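PDB 5FP1: probable TonB-dependent siderophore receptor PiuA, which probably binds iron-loaded siderophores, possibly including ferric enterobactin, at the outer membrane and takes them up in the first step of iron acquisition. Local coordinates for residues A[431-442]-A[466-477]; A[544-552]-A[559-567]. One frame throughout, in Å; residues are numbered along the deposited sequence.

Contact 1: A[431-442]-A[466-477]. With C8E ((hydroxyethyloxy)tri(ethyloxy)octane), chain E.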
loop_
_atom_site.group_PDB
_atom_site.type_symbol
_atom_site.label_atom_id
_atom_site.label_comp_id
_atom_site.label_asym_id
_atom_site.label_seq_id
_atom_site.Cartn_x
_atom_site.Cartn_y
_atom_site.Cartn_z
ATOM N N PRO A 431 -9.897 5.704 35.486
ATOM C CA PRO A 431 -8.620 5.850 34.784
ATOM C C PRO A 431 -7.971 4.545 34.382
ATOM O O PRO A 431 -6.967 4.551 33.645
ATOM C CB PRO A 431 -7.739 6.589 35.800
ATOM C CG PRO A 431 -8.702 7.277 36.711
ATOM C CD PRO A 431 -9.872 6.337 36.819
ATOM N N LYS A 432 -8.509 3.433 34.874
ATOM C CA LYS A 432 -7.926 2.124 34.609
ATOM C C LYS A 432 -8.768 1.310 33.635
ATOM O O LYS A 432 -8.352 0.231 33.216
ATOM C CB LYS A 432 -7.810 1.303 35.905
ATOM C CG LYS A 432 -6.871 1.849 36.973
ATOM C CD LYS A 432 -6.434 0.707 37.898
ATOM C CE LYS A 432 -5.199 1.030 38.682
ATOM N NZ LYS A 432 -5.572 1.895 39.830
ATOM N N TRP A 433 -9.995 1.758 33.371
ATOM C CA TRP A 433 -10.924 0.995 32.551
ATOM C C TRP A 433 -11.471 1.821 31.388
ATOM O O TRP A 433 -12.177 2.815 31.604
ATOM C CB TRP A 433 -12.076 0.500 33.389
ATOM C CG TRP A 433 -11.700 -0.535 34.427
ATOM C CD1 TRP A 433 -11.411 -0.314 35.745
ATOM C CD2 TRP A 433 -11.609 -1.946 34.226
ATOM N NE1 TRP A 433 -11.137 -1.507 36.381
ATOM C CE2 TRP A 433 -11.268 -2.527 35.474
ATOM C CE3 TRP A 433 -11.785 -2.783 33.116
ATOM C CZ2 TRP A 433 -11.087 -3.898 35.631
ATOM C CZ3 TRP A 433 -11.608 -4.159 33.282
ATOM C CH2 TRP A 433 -11.257 -4.696 34.530
ATOM N N LEU A 434 -11.145 1.405 30.160
ATOM C CA LEU A 434 -11.630 2.100 28.943
ATOM C C LEU A 434 -12.419 1.159 28.048
ATOM O O LEU A 434 -11.929 0.092 27.699
ATOM C CB LEU A 434 -10.474 2.659 28.125
ATOM C CG LEU A 434 -9.360 3.347 28.900
ATOM C CD1 LEU A 434 -8.199 3.673 27.974
ATOM C CD2 LEU A 434 -9.882 4.598 29.561
ATOM N N LEU A 435 -13.642 1.553 27.706
ATOM C CA LEU A 435 -14.503 0.793 26.814
ATOM C C LEU A 435 -14.492 1.451 25.421
ATOM O O LEU A 435 -14.882 2.606 25.279
ATOM C CB LEU A 435 -15.918 0.788 27.340
ATOM C CG LEU A 435 -16.957 0.077 26.486
ATOM C CD1 LEU A 435 -16.596 -1.391 26.287
ATOM C CD2 LEU A 435 -18.339 0.228 27.126
ATOM N N ASP A 436 -13.988 0.733 24.424
ATOM C CA ASP A 436 -13.875 1.276 23.052
ATOM C C ASP A 436 -15.013 0.743 22.190
ATOM O O ASP A 436 -15.259 -0.472 22.172
ATOM C CB ASP A 436 -12.537 0.845 22.449
ATOM C CG ASP A 436 -12.190 1.633 21.167
ATOM O OD1 ASP A 436 -11.905 2.856 21.261
ATOM O OD2 ASP A 436 -12.229 1.012 20.082
ATOM N N LEU A 437 -15.745 1.629 21.512
ATOM C CA LEU A 437 -16.901 1.206 20.728
ATOM C C LEU A 437 -16.881 1.875 19.370
ATOM O O LEU A 437 -16.526 3.045 19.246
ATOM C CB LEU A 437 -18.198 1.587 21.423
ATOM C CG LEU A 437 -18.355 1.020 22.855
ATOM C CD1 LEU A 437 -19.494 1.745 23.545
ATOM C CD2 LEU A 437 -18.598 -0.474 22.844
ATOM N N GLY A 438 -17.335 1.149 18.365
ATOM C CA GLY A 438 -17.544 1.748 17.048
ATOM C C GLY A 438 -18.628 1.004 16.321
ATOM O O GLY A 438 -18.754 -0.232 16.441
ATOM N N LEU A 439 -19.414 1.758 15.565
ATOM C CA LEU A 439 -20.526 1.217 14.806
ATOM C C LEU A 439 -20.657 2.033 13.519
ATOM O O LEU A 439 -20.673 3.244 13.573
ATOM C CB LEU A 439 -21.800 1.347 15.641
ATOM C CG LEU A 439 -23.091 0.775 15.099
ATOM C CD1 LEU A 439 -23.002 -0.718 14.859
ATOM C CD2 LEU A 439 -24.202 1.079 16.097
ATOM N N ARG A 440 -20.782 1.367 12.379
ATOM C CA ARG A 440 -20.851 2.082 11.111
ATOM C C ARG A 440 -21.827 1.400 10.185
ATOM O O ARG A 440 -21.859 0.167 10.110
ATOM C CB ARG A 440 -19.457 2.149 10.457
ATOM C CG ARG A 440 -19.448 2.815 9.091
ATOM C CD ARG A 440 -18.048 3.252 8.680
ATOM N NE ARG A 440 -18.020 3.574 7.276
ATOM C CZ ARG A 440 -17.261 4.516 6.732
ATOM N NH1 ARG A 440 -16.409 5.200 7.468
ATOM N NH2 ARG A 440 -17.318 4.699 5.422
ATOM N N TRP A 441 -22.599 2.206 9.455
ATOM C CA TRP A 441 -23.494 1.702 8.449
ATOM C C TRP A 441 -23.086 2.270 7.093
ATOM O O TRP A 441 -22.932 3.495 6.950
ATOM C CB TRP A 441 -24.941 2.132 8.749
ATOM C CG TRP A 441 -25.876 1.798 7.616
ATOM C CD1 TRP A 441 -26.459 0.581 7.355
ATOM C CD2 TRP A 441 -26.302 2.680 6.556
ATOM N NE1 TRP A 441 -27.231 0.659 6.216
ATOM C CE2 TRP A 441 -27.152 1.932 5.706
ATOM C CE3 TRP A 441 -26.041 4.029 6.239
ATOM C CZ2 TRP A 441 -27.753 2.492 4.568
ATOM C CZ3 TRP A 441 -26.625 4.578 5.114
ATOM C CH2 TRP A 441 -27.481 3.810 4.293
ATOM N N ASP A 442 -22.878 1.382 6.127
ATOM C CA ASP A 442 -22.460 1.758 4.778
ATOM C C ASP A 442 -23.508 1.330 3.765
ATOM O O ASP A 442 -24.065 0.229 3.850
ATOM C CB ASP A 442 -21.129 1.093 4.393
ATOM C CG ASP A 442 -19.936 1.793 4.987
ATOM O OD1 ASP A 442 -19.483 2.778 4.391
ATOM O OD2 ASP A 442 -19.456 1.375 6.059
ATOM N N ASP A 466 -25.573 -3.092 1.442
ATOM C CA ASP A 466 -25.500 -2.231 2.583
ATOM C C ASP A 466 -25.187 -3.086 3.800
ATOM O O ASP A 466 -25.593 -4.242 3.885
ATOM C CB ASP A 466 -26.734 -1.372 2.715
ATOM C CG ASP A 466 -27.834 -2.075 3.348
ATOM O OD1 ASP A 466 -28.385 -2.961 2.675
ATOM O OD2 ASP A 466 -28.124 -1.754 4.520
ATOM N N PHE A 467 -24.381 -2.561 4.699
ATOM C CA PHE A 467 -23.823 -3.449 5.727
ATOM C C PHE A 467 -23.468 -2.643 6.951
ATOM O O PHE A 467 -23.211 -1.438 6.876
ATOM C CB PHE A 467 -22.603 -4.220 5.181
ATOM C CG PHE A 467 -21.621 -3.373 4.411
ATOM C CD1 PHE A 467 -21.731 -3.217 3.036
ATOM C CD2 PHE A 467 -20.551 -2.773 5.053
ATOM C CE1 PHE A 467 -20.802 -2.458 2.330
ATOM C CE2 PHE A 467 -19.636 -2.004 4.356
ATOM C CZ PHE A 467 -19.766 -1.834 2.994
ATOM N N VAL A 468 -23.502 -3.297 8.097
ATOM C CA VAL A 468 -23.147 -2.653 9.346
ATOM C C VAL A 468 -21.896 -3.327 9.850
ATOM O O VAL A 468 -21.817 -4.558 9.851
ATOM C CB VAL A 468 -24.286 -2.837 10.380
ATOM C CG1 VAL A 468 -23.873 -2.338 11.767
ATOM C CG2 VAL A 468 -25.527 -2.120 9.882
ATOM N N THR A 469 -20.919 -2.534 10.270
ATOM C CA THR A 469 -19.720 -3.094 10.849
ATOM C C THR A 469 -19.468 -2.457 12.208
ATOM O O THR A 469 -20.033 -1.388 12.545
ATOM C CB THR A 469 -18.491 -2.893 9.939
ATOM O OG1 THR A 469 -18.321 -1.508 9.649
ATOM C CG2 THR A 469 -18.692 -3.636 8.660
ATOM N N TYR A 470 -18.655 -3.122 13.013
ATOM C CA TYR A 470 -18.406 -2.599 14.338
ATOM C C TYR A 470 -17.097 -2.978 14.965
ATOM O O TYR A 470 -16.317 -3.763 14.430
ATOM C CB TYR A 470 -19.579 -2.973 15.249
ATOM C CG TYR A 470 -19.771 -4.457 15.450
ATOM C CD1 TYR A 470 -20.539 -5.210 14.560
ATOM C CD2 TYR A 470 -19.240 -5.096 16.558
ATOM C CE1 TYR A 470 -20.724 -6.576 14.756
ATOM C CE2 TYR A 470 -19.436 -6.459 16.772
ATOM C CZ TYR A 470 -20.167 -7.197 15.865
ATOM O OH TYR A 470 -20.351 -8.556 16.088
ATOM N N GLN A 471 -16.847 -2.375 16.118
ATOM C CA GLN A 471 -15.707 -2.701 16.918
ATOM C C GLN A 471 -16.082 -2.552 18.382
ATOM O O GLN A 471 -16.867 -1.671 18.742
ATOM C CB GLN A 471 -14.497 -1.822 16.582
ATOM C CG GLN A 471 -14.513 -0.399 17.068
ATOM C CD GLN A 471 -13.373 0.436 16.463
ATOM O OE1 GLN A 471 -13.090 0.343 15.274
ATOM N NE2 GLN A 471 -12.725 1.251 17.284
ATOM N N ALA A 472 -15.507 -3.410 19.211
ATOM C CA ALA A 472 -15.685 -3.337 20.652
ATOM C C ALA A 472 -14.402 -3.779 21.305
ATOM O O ALA A 472 -13.838 -4.826 20.949
ATOM C CB ALA A 472 -16.833 -4.253 21.086
ATOM N N GLY A 473 -13.926 -3.005 22.269
ATOM C CA GLY A 473 -12.745 -3.409 22.996
ATOM C C GLY A 473 -12.776 -2.914 24.436
ATOM O O GLY A 473 -13.436 -1.924 24.747
ATOM N N ILE A 474 -12.062 -3.618 25.299
ATOM C CA ILE A 474 -11.832 -3.158 26.668
ATOM C C ILE A 474 -10.352 -3.070 26.917
ATOM O O ILE A 474 -9.618 -4.011 26.621
ATOM C CB ILE A 474 -12.425 -4.137 27.669
ATOM C CG1 ILE A 474 -13.937 -4.227 27.449
ATOM C CG2 ILE A 474 -12.078 -3.683 29.093
ATOM C CD1 ILE A 474 -14.597 -5.359 28.202
ATOM N N THR A 475 -9.917 -1.943 27.463
ATOM C CA THR A 475 -8.544 -1.735 27.847
ATOM C C THR A 475 -8.483 -1.609 29.390
ATOM O O THR A 475 -9.239 -0.825 29.982
ATOM C CB THR A 475 -7.974 -0.469 27.231
ATOM O OG1 THR A 475 -7.989 -0.571 25.790
ATOM C CG2 THR A 475 -6.552 -0.282 27.697
ATOM N N PHE A 476 -7.631 -2.414 30.014
ATOM C CA PHE A 476 -7.334 -2.281 31.453
ATOM C C PHE A 476 -5.955 -1.700 31.587
ATOM O O PHE A 476 -5.000 -2.167 30.973
ATOM C CB PHE A 476 -7.409 -3.622 32.202
ATOM C CG PHE A 476 -6.997 -3.499 33.641
ATOM C CD1 PHE A 476 -7.819 -2.830 34.548
ATOM C CD2 PHE A 476 -5.766 -3.957 34.066
ATOM C CE1 PHE A 476 -7.433 -2.665 35.872
ATOM C CE2 PHE A 476 -5.380 -3.792 35.387
ATOM C CZ PHE A 476 -6.208 -3.149 36.284
ATOM N N LYS A 477 -5.825 -0.648 32.382
ATOM C CA LYS A 477 -4.525 -0.043 32.585
ATOM C C LYS A 477 -3.954 -0.346 34.004
ATOM O O LYS A 477 -4.380 0.269 34.981
ATOM C CB LYS A 477 -4.620 1.464 32.370
ATOM C CG LYS A 477 -5.027 1.857 30.938
ATOM C CD LYS A 477 -5.062 3.368 30.701
ATOM C CE LYS A 477 -3.719 4.037 30.844
ATOM N NZ LYS A 477 -2.653 3.380 30.039
HETATM C C1 C8E E . -24.448 4.433 13.202
HETATM C C2 C8E E . -25.131 3.387 12.349
HETATM C C3 C8E E . -26.334 2.819 13.079
HETATM C C4 C8E E . -26.600 1.356 12.733
HETATM C C5 C8E E . -27.699 1.214 11.684
HETATM C C6 C8E E . -28.475 -0.092 11.839
HETATM C C7 C8E E . -29.471 -0.276 10.694
HETATM C C8 C8E E . -29.457 -1.696 10.126
HETATM O O9 C8E E . -29.239 -1.651 8.713
HETATM C C10 C8E E . -29.397 -2.928 8.083
HETATM C C11 C8E E . -28.157 -3.258 7.248
HETATM O O12 C8E E . -28.118 -4.631 6.832
HETATM C C13 C8E E . -28.388 -5.582 7.868
HETATM C C14 C8E E . -27.487 -5.355 9.081
HETATM O O15 C8E E . -27.930 -6.137 10.193
HETATM C C16 C8E E . -28.854 -5.449 11.034
HETATM C C17 C8E E . -28.251 -5.290 12.423
HETATM O O18 C8E E . -28.860 -4.179 13.078
HETATM C C19 C8E E . -27.949 -3.554 13.977
HETATM C C20 C8E E . -28.651 -2.438 14.739
HETATM O O21 C8E E . -27.660 -1.606 15.352
HETATM O O HOH W 1 -10.473 0.410 25.148
HETATM O O HOH W 2 -20.135 -0.628 7.725
#
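Leu-434 O accepts two bonds, from the backbone N of Thr-475 at 2.9 Å and from a water that also bonds Thr-475 OG1, itself tied to Asp-39 in the plug. Around this pair, strands 433-442 and 466-476 run antiparallel as a hairpin of the TonB-dependent receptor barrel. On the Asp-436 and Gln-471 face, which meets the plug, Gln-471 NE2 comes to Asp-436 OD2 from the syn side at 2.9 Å, with amide and carboxylate planes 35° apart. Gln-471 CG stands between its backbone N and carbonyl carbon (chi1 75°), which lays it over Gly-438, 3.7 Å from its CA. Further along, Arg-440 grips Asp-442 side-on, its NE 2.9 Å from OD2 and its NH2 bonded to OD1, and Asp-442 CB sits over one face of the Phe-467 ring. The opposite side of the strands is greasy: Trp-433 and Phe-476 meet obliquely, Leu-439 CD1 touches Val-468 CG1 at 3.6 Å, and a detergent chain lies along Trp-441. Here Trp-441 NE1 spends its proton on the anti lone pair of Asp-466 OD2, 3.1 Å away. Polar pairs toward the plug, aromatic and aliphatic groups toward detergent: this fits a lipid-facing barrel wall, and the two-pronged arginine grip probably keeps Asp-442 ionised.

Contact 2: A[544-552]-A[559-567]; sequences RTEKQNTRV and YANVGESKV
This is an antiparallel beta hairpin in the barrel wall, interrupted by bulges, where strands 536-555 and 558-575 pair side by side. Thr-545 with Val-567 and Lys-547 with Ser-565 form hydrogen-bonded pairs; then the chain turns a corner at Gln-548 and Asn-549, which together face Glu-519 of the preceding strand as a classic bulge. A second classic bulge follows, with Val-562 and Gly-563 both opposite Thr-550. Val-552 CG1 packs 3.8 Å from Gly-563 CA, and Val-552 CG2 meets Val-562 CG2 at 3.6 Å, the two side chains crossing at about a right angle. On the side of Thr-550 and Ser-565, a water joins Thr-550 OG1 to Ser-565 OG, and Tyr-90 of the plug also bonds that serine hydroxyl. Near the start of 544-552, a bend at chi3 (-65°) turns the Arg-544 guanidinium so that Lys-566 CD lies over one of its faces, 3.8 Å from NE. Arg-544 NH2 and Lys-566 NZ are 4.1 Å apart, a closeness that Asp-568 probably eases by forming a salt bridge with each side chain. Beyond the second bulge, Asn-561 ND2 bonds Asp-516 O, while one water accepts from Arg-551 NH1 at 2.9 Å, in the guanidinium plane, and donates to Asn-561 OD1 at 2.8 Å.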
loop_
_atom_site.group_PDB
_atom_site.type_symbol
_atom_site.label_atom_id
_atom_site.label_comp_id
_atom_site.label_asym_id
_atom_site.label_seq_id
_atom_site.Cartn_x
_atom_site.Cartn_y
_atom_site.Cartn_z
ATOM N N ARG A 544 -6.586 -13.574 15.841
ATOM C CA ARG A 544 -7.077 -14.257 14.663
ATOM C C ARG A 544 -7.794 -13.232 13.788
ATOM O O ARG A 544 -8.778 -12.599 14.210
ATOM C CB ARG A 544 -8.005 -15.406 14.991
ATOM C CG ARG A 544 -8.596 -16.040 13.725
ATOM C CD ARG A 544 -9.397 -17.297 14.049
ATOM N NE ARG A 544 -8.499 -18.302 14.586
ATOM C CZ ARG A 544 -8.875 -19.376 15.269
ATOM N NH1 ARG A 544 -10.145 -19.627 15.491
ATOM N NH2 ARG A 544 -7.970 -20.196 15.738
ATOM N N THR A 545 -7.229 -13.025 12.609
ATOM C CA THR A 545 -7.797 -12.140 11.566
ATOM C C THR A 545 -8.170 -13.066 10.432
ATOM O O THR A 545 -7.324 -13.837 9.941
ATOM C CB THR A 545 -6.778 -11.080 11.131
ATOM O OG1 THR A 545 -6.628 -10.097 12.179
ATOM C CG2 THR A 545 -7.214 -10.364 9.809
ATOM N N GLU A 546 -9.444 -13.066 10.062
ATOM C CA GLU A 546 -9.959 -14.062 9.168
ATOM C C GLU A 546 -11.045 -13.546 8.284
ATOM O O GLU A 546 -11.771 -12.611 8.639
ATOM C CB GLU A 546 -10.509 -15.273 9.944
ATOM C CG GLU A 546 -11.686 -14.951 10.825
ATOM C CD GLU A 546 -12.138 -16.141 11.673
ATOM O OE1 GLU A 546 -12.159 -17.281 11.156
ATOM O OE2 GLU A 546 -12.457 -15.917 12.858
ATOM N N LYS A 547 -11.187 -14.207 7.146
ATOM C CA LYS A 547 -12.301 -13.931 6.250
ATOM C C LYS A 547 -13.164 -15.186 6.198
ATOM O O LYS A 547 -12.938 -16.086 5.384
ATOM C CB LYS A 547 -11.815 -13.519 4.862
ATOM C CG LYS A 547 -12.934 -13.017 3.983
ATOM C CD LYS A 547 -12.489 -12.793 2.554
ATOM C CE LYS A 547 -11.622 -11.576 2.389
ATOM N NZ LYS A 547 -11.181 -11.465 0.950
ATOM N N GLN A 548 -14.133 -15.246 7.107
ATOM C CA GLN A 548 -14.906 -16.461 7.316
ATOM C C GLN A 548 -15.977 -16.621 6.245
ATOM O O GLN A 548 -16.559 -17.675 6.109
ATOM C CB GLN A 548 -15.510 -16.470 8.733
ATOM C CG GLN A 548 -16.661 -15.509 8.963
ATOM C CD GLN A 548 -16.222 -14.088 9.250
ATOM O OE1 GLN A 548 -15.046 -13.770 9.241
ATOM N NE2 GLN A 548 -17.182 -13.223 9.500
ATOM N N ASN A 549 -16.236 -15.573 5.473
ATOM C CA ASN A 549 -17.070 -15.696 4.294
ATOM C C ASN A 549 -16.356 -15.069 3.122
ATOM O O ASN A 549 -16.381 -13.832 2.941
ATOM C CB ASN A 549 -18.426 -15.010 4.500
ATOM C CG ASN A 549 -19.378 -15.862 5.281
ATOM O OD1 ASN A 549 -19.936 -16.829 4.756
ATOM N ND2 ASN A 549 -19.542 -15.547 6.547
ATOM N N THR A 550 -15.694 -15.926 2.352
ATOM C CA THR A 550 -14.912 -15.522 1.196
ATOM C C THR A 550 -15.666 -15.884 -0.057
ATOM O O THR A 550 -16.263 -16.979 -0.145
ATOM C CB THR A 550 -13.569 -16.275 1.187
ATOM O OG1 THR A 550 -12.824 -15.952 2.367
ATOM C CG2 THR A 550 -12.733 -15.937 -0.044
ATOM N N ARG A 551 -15.636 -14.992 -1.039
ATOM C CA ARG A 551 -16.294 -15.248 -2.305
ATOM C C ARG A 551 -15.448 -16.237 -3.087
ATOM O O ARG A 551 -14.254 -16.055 -3.207
ATOM C CB ARG A 551 -16.470 -13.957 -3.111
ATOM C CG ARG A 551 -17.397 -14.117 -4.320
ATOM C CD ARG A 551 -17.844 -12.756 -4.832
ATOM N NE ARG A 551 -16.742 -11.932 -5.255
ATOM C CZ ARG A 551 -16.276 -10.849 -4.643
ATOM N NH1 ARG A 551 -16.788 -10.377 -3.510
ATOM N NH2 ARG A 551 -15.261 -10.222 -5.196
ATOM N N VAL A 552 -16.044 -17.282 -3.644
ATOM C CA VAL A 552 -15.284 -18.222 -4.441
ATOM C C VAL A 552 -16.096 -18.589 -5.683
ATOM O O VAL A 552 -17.289 -18.355 -5.729
ATOM C CB VAL A 552 -14.911 -19.501 -3.653
ATOM C CG1 VAL A 552 -14.023 -19.170 -2.452
ATOM C CG2 VAL A 552 -16.156 -20.230 -3.212
ATOM N N TYR A 559 -20.723 -18.032 -8.759
ATOM C CA TYR A 559 -19.988 -17.692 -7.534
ATOM C C TYR A 559 -20.829 -17.916 -6.305
ATOM O O TYR A 559 -22.044 -17.944 -6.386
ATOM C CB TYR A 559 -19.571 -16.209 -7.559
ATOM C CG TYR A 559 -18.609 -15.867 -8.641
ATOM C CD1 TYR A 559 -19.049 -15.661 -9.957
ATOM C CD2 TYR A 559 -17.254 -15.736 -8.377
ATOM C CE1 TYR A 559 -18.165 -15.341 -10.944
ATOM C CE2 TYR A 559 -16.361 -15.421 -9.375
ATOM C CZ TYR A 559 -16.829 -15.215 -10.648
ATOM O OH TYR A 559 -15.968 -14.891 -11.632
ATOM N N ALA A 560 -20.176 -18.043 -5.152
ATOM C CA ALA A 560 -20.853 -18.127 -3.873
ATOM C C ALA A 560 -19.912 -17.676 -2.761
ATOM O O ALA A 560 -18.716 -17.672 -2.943
ATOM C CB ALA A 560 -21.289 -19.575 -3.603
ATOM N N ASN A 561 -20.459 -17.364 -1.595
ATOM C CA ASN A 561 -19.684 -16.843 -0.465
ATOM C C ASN A 561 -19.318 -17.905 0.579
ATOM O O ASN A 561 -19.423 -17.650 1.780
ATOM C CB ASN A 561 -20.509 -15.809 0.259
ATOM C CG ASN A 561 -20.144 -14.398 -0.098
ATOM O OD1 ASN A 561 -19.162 -14.131 -0.790
ATOM N ND2 ASN A 561 -20.948 -13.473 0.391
ATOM N N VAL A 562 -18.823 -19.052 0.130
ATOM C CA VAL A 562 -18.646 -20.211 0.997
ATOM C C VAL A 562 -17.185 -20.496 1.334
ATOM O O VAL A 562 -16.895 -21.457 2.036
ATOM C CB VAL A 562 -19.252 -21.478 0.335
ATOM C CG1 VAL A 562 -20.764 -21.348 0.227
ATOM C CG2 VAL A 562 -18.663 -21.706 -1.040
ATOM N N GLY A 563 -16.261 -19.675 0.844
ATOM C CA GLY A 563 -14.860 -19.891 1.138
ATOM C C GLY A 563 -14.496 -19.402 2.536
ATOM O O GLY A 563 -15.251 -18.656 3.164
ATOM N N GLU A 564 -13.337 -19.826 3.022
ATOM C CA GLU A 564 -12.867 -19.426 4.335
ATOM C C GLU A 564 -11.377 -19.430 4.371
ATOM O O GLU A 564 -10.731 -20.323 3.824
ATOM C CB GLU A 564 -13.341 -20.410 5.441
ATOM C CG GLU A 564 -14.821 -20.671 5.461
ATOM C CD GLU A 564 -15.214 -21.810 6.403
ATOM O OE1 GLU A 564 -14.367 -22.333 7.128
ATOM O OE2 GLU A 564 -16.387 -22.184 6.411
ATOM N N SER A 565 -10.815 -18.475 5.101
ATOM C CA SER A 565 -9.402 -18.450 5.375
ATOM C C SER A 565 -9.198 -17.746 6.699
ATOM O O SER A 565 -10.084 -17.024 7.177
ATOM C CB SER A 565 -8.611 -17.734 4.255
ATOM O OG SER A 565 -8.815 -16.328 4.340
ATOM N N LYS A 566 -8.036 -17.977 7.301
ATOM C CA LYS A 566 -7.702 -17.366 8.574
ATOM C C LYS A 566 -6.225 -17.231 8.782
ATOM O O LYS A 566 -5.426 -17.993 8.231
ATOM C CB LYS A 566 -8.290 -18.134 9.756
ATOM C CG LYS A 566 -7.681 -19.496 9.967
ATOM C CD LYS A 566 -8.219 -20.072 11.285
ATOM C CE LYS A 566 -7.894 -21.545 11.433
ATOM N NZ LYS A 566 -6.619 -21.657 12.166
ATOM N N VAL A 567 -5.871 -16.233 9.593
ATOM C CA VAL A 567 -4.509 -15.991 9.973
ATOM C C VAL A 567 -4.456 -15.885 11.499
ATOM O O VAL A 567 -5.045 -14.964 12.083
ATOM C CB VAL A 567 -3.948 -14.684 9.336
ATOM C CG1 VAL A 567 -2.515 -14.449 9.765
ATOM C CG2 VAL A 567 -4.027 -14.713 7.822
HETATM O O HOH W 3 -12.237 -18.244 8.666
HETATM O O HOH W 4 -10.177 -15.872 2.141
HETATM O O HOH W 5 -18.829 -11.608 -1.893
#

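How the contacts relate
Going from the N terminus, the chain first builds the plug and the early barrel strands, then reaches contact 1, where 466-477 returns along 431-442 and closes a hairpin with 23 residues between the segments. Strands 482-493 and 518-531 follow before contact 2 closes a tighter hairpin, with six residues between 544-552 and 559-567. The contacts are in series and neither nest nor cross. The centres of contact 1 and contact 2 lie about 23 Å apart, and the two do not touch. The intervening strands link the two hairpins through successive antiparallel pairings in the barrel wall, and each hairpin also reaches inward to the plug.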